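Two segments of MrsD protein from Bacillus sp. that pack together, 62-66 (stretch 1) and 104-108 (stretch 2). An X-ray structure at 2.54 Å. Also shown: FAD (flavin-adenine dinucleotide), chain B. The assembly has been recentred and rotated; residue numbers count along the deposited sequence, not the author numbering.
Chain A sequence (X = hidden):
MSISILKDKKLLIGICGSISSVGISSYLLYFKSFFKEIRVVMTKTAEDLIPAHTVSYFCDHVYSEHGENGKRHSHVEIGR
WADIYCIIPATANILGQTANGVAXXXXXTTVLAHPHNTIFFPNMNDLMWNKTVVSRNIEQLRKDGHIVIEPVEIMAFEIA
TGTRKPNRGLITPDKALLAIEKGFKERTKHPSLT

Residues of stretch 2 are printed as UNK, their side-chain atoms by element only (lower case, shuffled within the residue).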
# COMPACT_ATOMS: atom_id res chain seq x y z
N VAL A 62 -8.67 -26.40 1.90
CA VAL A 62 -9.70 -25.36 1.94
C VAL A 62 -9.63 -24.49 0.69
O VAL A 62 -8.62 -23.83 0.44
CB VAL A 62 -9.51 -24.45 3.18
CG1 VAL A 62 -10.62 -23.40 3.25
CG2 VAL A 62 -9.45 -25.30 4.44
N TYR A 63 -10.70 -24.47 -0.09
CA TYR A 63 -10.73 -23.63 -1.28
C TYR A 63 -11.36 -22.30 -0.91
O TYR A 63 -12.51 -22.22 -0.47
CB TYR A 63 -11.56 -24.27 -2.40
CG TYR A 63 -11.01 -25.58 -2.89
CD1 TYR A 63 -11.59 -26.80 -2.51
CD2 TYR A 63 -9.94 -25.62 -3.77
CE1 TYR A 63 -11.11 -28.01 -2.99
CE2 TYR A 63 -9.45 -26.82 -4.26
CZ TYR A 63 -10.04 -28.01 -3.86
OH TYR A 63 -9.53 -29.20 -4.33
N SER A 64 -10.59 -21.24 -1.10
CA SER A 64 -11.07 -19.91 -0.78
C SER A 64 -11.62 -19.19 -2.02
O SER A 64 -11.24 -19.49 -3.15
CB SER A 64 -9.91 -19.13 -0.16
OG SER A 64 -10.28 -17.79 0.09
N GLU A 65 -12.54 -18.26 -1.78
CA GLU A 65 -13.16 -17.46 -2.83
C GLU A 65 -12.08 -16.61 -3.49
O GLU A 65 -12.17 -16.30 -4.68
CB GLU A 65 -14.25 -16.55 -2.22
CG GLU A 65 -15.05 -15.69 -3.20
CD GLU A 65 -15.86 -16.50 -4.20
OE1 GLU A 65 -16.61 -17.40 -3.77
OE2 GLU A 65 -15.75 -16.25 -5.41
N HIS A 66 -11.07 -16.26 -2.69
CA HIS A 66 -9.94 -15.45 -3.12
C HIS A 66 -8.91 -16.25 -3.93
O HIS A 66 -7.87 -15.71 -4.34
CB HIS A 66 -9.25 -14.85 -1.89
CG HIS A 66 -10.20 -14.25 -0.90
ND1 HIS A 66 -11.18 -13.35 -1.27
CD2 HIS A 66 -10.32 -14.43 0.43
CE1 HIS A 66 -11.87 -13.00 -0.20
NE2 HIS A 66 -11.37 -13.65 0.85
N UNK A 104 -22.82 -16.17 -7.69
CA UNK A 104 -21.89 -15.06 -7.51
C UNK A 104 -20.67 -15.38 -6.66
O UNK A 104 -19.83 -14.52 -6.44
c UNK A 104 -22.62 -13.83 -6.94
c UNK A 104 -23.30 -12.96 -7.99
s UNK A 104 -22.14 -12.36 -9.31
c UNK A 104 -21.51 -10.84 -8.58
N UNK A 105 -20.58 -16.60 -6.15
CA UNK A 105 -19.41 -17.02 -5.39
C UNK A 105 -19.16 -18.48 -5.71
O UNK A 105 -20.01 -19.15 -6.33
c UNK A 105 -19.55 -16.80 -3.87
o UNK A 105 -21.26 -18.50 -3.63
c UNK A 105 -20.82 -17.39 -3.28
n UNK A 105 -21.41 -16.66 -2.34
N UNK A 106 -17.99 -18.97 -5.31
CA UNK A 106 -17.61 -20.33 -5.63
C UNK A 106 -18.57 -21.36 -5.04
O UNK A 106 -18.89 -22.36 -5.70
c UNK A 106 -15.37 -22.02 -7.09
c UNK A 106 -16.15 -20.55 -5.19
c UNK A 106 -15.41 -21.84 -5.59
c UNK A 106 -14.02 -21.78 -5.02
N UNK A 107 -19.06 -21.13 -3.82
CA UNK A 107 -19.99 -22.07 -3.18
C UNK A 107 -21.23 -22.34 -4.04
O UNK A 107 -21.60 -23.48 -4.28
c UNK A 107 -19.20 -21.65 -0.81
c UNK A 107 -20.41 -21.57 -1.77
c UNK A 107 -21.58 -22.40 -1.22
N UNK A 108 -21.85 -21.27 -4.51
CA UNK A 108 -23.03 -21.38 -5.35
C UNK A 108 -22.71 -21.93 -6.74
O UNK A 108 -23.51 -22.64 -7.35
c UNK A 108 -23.71 -20.00 -5.47
PA FAD B . -18.73 -11.95 -11.98
O1A FAD B . -17.34 -12.00 -12.61
O2A FAD B . -19.38 -10.60 -11.79
O5B FAD B . -18.75 -12.69 -10.52
C5B FAD B . -17.71 -13.61 -10.05
C4B FAD B . -16.69 -12.91 -9.16
O4B FAD B . -16.73 -11.51 -9.39
C3B FAD B . -16.94 -13.08 -7.65
O3B FAD B . -15.79 -13.77 -7.16
C2B FAD B . -17.11 -11.68 -7.16
O2B FAD B . -16.73 -11.33 -5.86
C1B FAD B . -16.38 -10.84 -8.20
N9A FAD B . -16.77 -9.41 -8.42
C8A FAD B . -17.97 -8.82 -9.02
N7A FAD B . -17.97 -7.50 -9.04
C5A FAD B . -16.73 -7.13 -8.43
C6A FAD B . -16.09 -5.86 -8.12
N6A FAD B . -16.65 -4.68 -8.43
N1A FAD B . -14.82 -5.88 -7.47
C2A FAD B . -14.21 -7.06 -7.14
N3A FAD B . -14.75 -8.35 -7.41
C4A FAD B . -16.05 -8.23 -8.07
N1 FAD B . -19.24 -20.26 -15.33
C2 FAD B . -20.09 -20.52 -16.40
O2 FAD B . -21.34 -20.48 -16.26
N3 FAD B . -19.53 -20.84 -17.65
C4 FAD B . -18.11 -20.93 -17.94
O4 FAD B . -17.71 -21.24 -19.12
C4X FAD B . -17.29 -20.64 -16.85
N5 FAD B . -15.88 -20.69 -17.09
C5X FAD B . -15.01 -20.37 -15.99
C6 FAD B . -13.59 -20.39 -16.17
C7 FAD B . -12.65 -20.07 -15.11
C7M FAD B . -11.12 -20.12 -15.43
C8 FAD B . -13.19 -19.71 -13.79
C8M FAD B . -12.33 -19.35 -12.59
C9 FAD B . -14.57 -19.67 -13.56
C9A FAD B . -15.52 -19.99 -14.61
N10 FAD B . -17.02 -20.00 -14.50
C10 FAD B . -17.87 -20.31 -15.57
C1' FAD B . -17.57 -19.65 -13.22
C2' FAD B . -18.09 -18.27 -13.04
O2' FAD B . -16.95 -17.33 -13.27
C3' FAD B . -18.59 -18.06 -11.66
O3' FAD B . -19.90 -18.64 -11.46
C4' FAD B . -18.69 -16.57 -11.24
O4' FAD B . -19.14 -16.53 -9.84
C5' FAD B . -19.66 -15.73 -12.04
O5' FAD B . -19.01 -15.20 -13.21
P FAD B . -19.59 -13.96 -13.99
O1P FAD B . -18.67 -13.71 -15.10
O2P FAD B . -21.03 -14.24 -14.35
O3P FAD B . -19.71 -12.79 -12.87
O HOH W 1 -17.46 -19.00 -1.98

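Position 104 carries four side-chain atoms in an unbranched run: two carbons, a sulfur, then a final carbon. A thioether inside a straight chain belongs to methionine alone among the standard residues, so this is Met104. Its nearest side-chain approach to stretch 1, Met104 CB to Glu65 OE2, is 7.4 Å. Met104 O lies 3.4 Å from C3B of the FAD ribose.

Position 105 has two carbons, the second carrying one oxygen and one nitrogen. That is a short carboxamide, hence Asn105. Its CB comes within 3.0 Å of Glu65 OE1, but the amide end leads away from stretch 1 and turns to its own chain. With chi1 at 52° (p), OD1 accepts from the backbone N of position 108 at 3.0 Å, the classic N-cap: a side chain supplies the acceptor that a free amide in the first turn lacks.

Position 106 shows four carbons forked at the second. A fork there, rather than at the first carbon, separates leucine from isoleucine, so this is Leu106. Its CA-to-CB bond points toward stretch 1, and CD2 approaches Tyr63 CB at 4.4 Å and Ser64 O at 4.1 Å. The backbone adds the polar anchor: Leu106 N donates to Glu65 OE1 at 2.6 Å, nearly straight at 169°.

Position 107 has one carbon bearing two more, a fork at CB, and is Val107. Its CA-to-CB bond points sideways, and the side chain makes no contact with stretch 1. Its N, however, donates to a water at 3.2 Å, and that water donates to Glu65 OE1 at 2.5 Å.

Position 108 has a single side-chain carbon, so it is Ala108. It lies out of reach of stretch 1, and its part is to offer the amide that Asn105 caps.

The contact is small, 179 Å² summed over both sides, and Glu65 and Leu106 supply most of it. The rule to read is that the amides at the start of a helix need acceptors, and here they come from three sources: Glu65 for Leu106 N, a water for Val107 N, and Asn105 for Ala108 N. Glu65, with chi2 at 63° (p), brings its carboxylate to the helix start although its CA-to-CB bond points sideways. The same carboxylate reaches the cofactor, since FAD O3B donates to Glu65 OE2 at 3.0 Å. One buried acid thus ties loop, helix and ligand together, while Leu106 adds a modest apolar touch beside it.

Stretch 2 104-108: MNLVA
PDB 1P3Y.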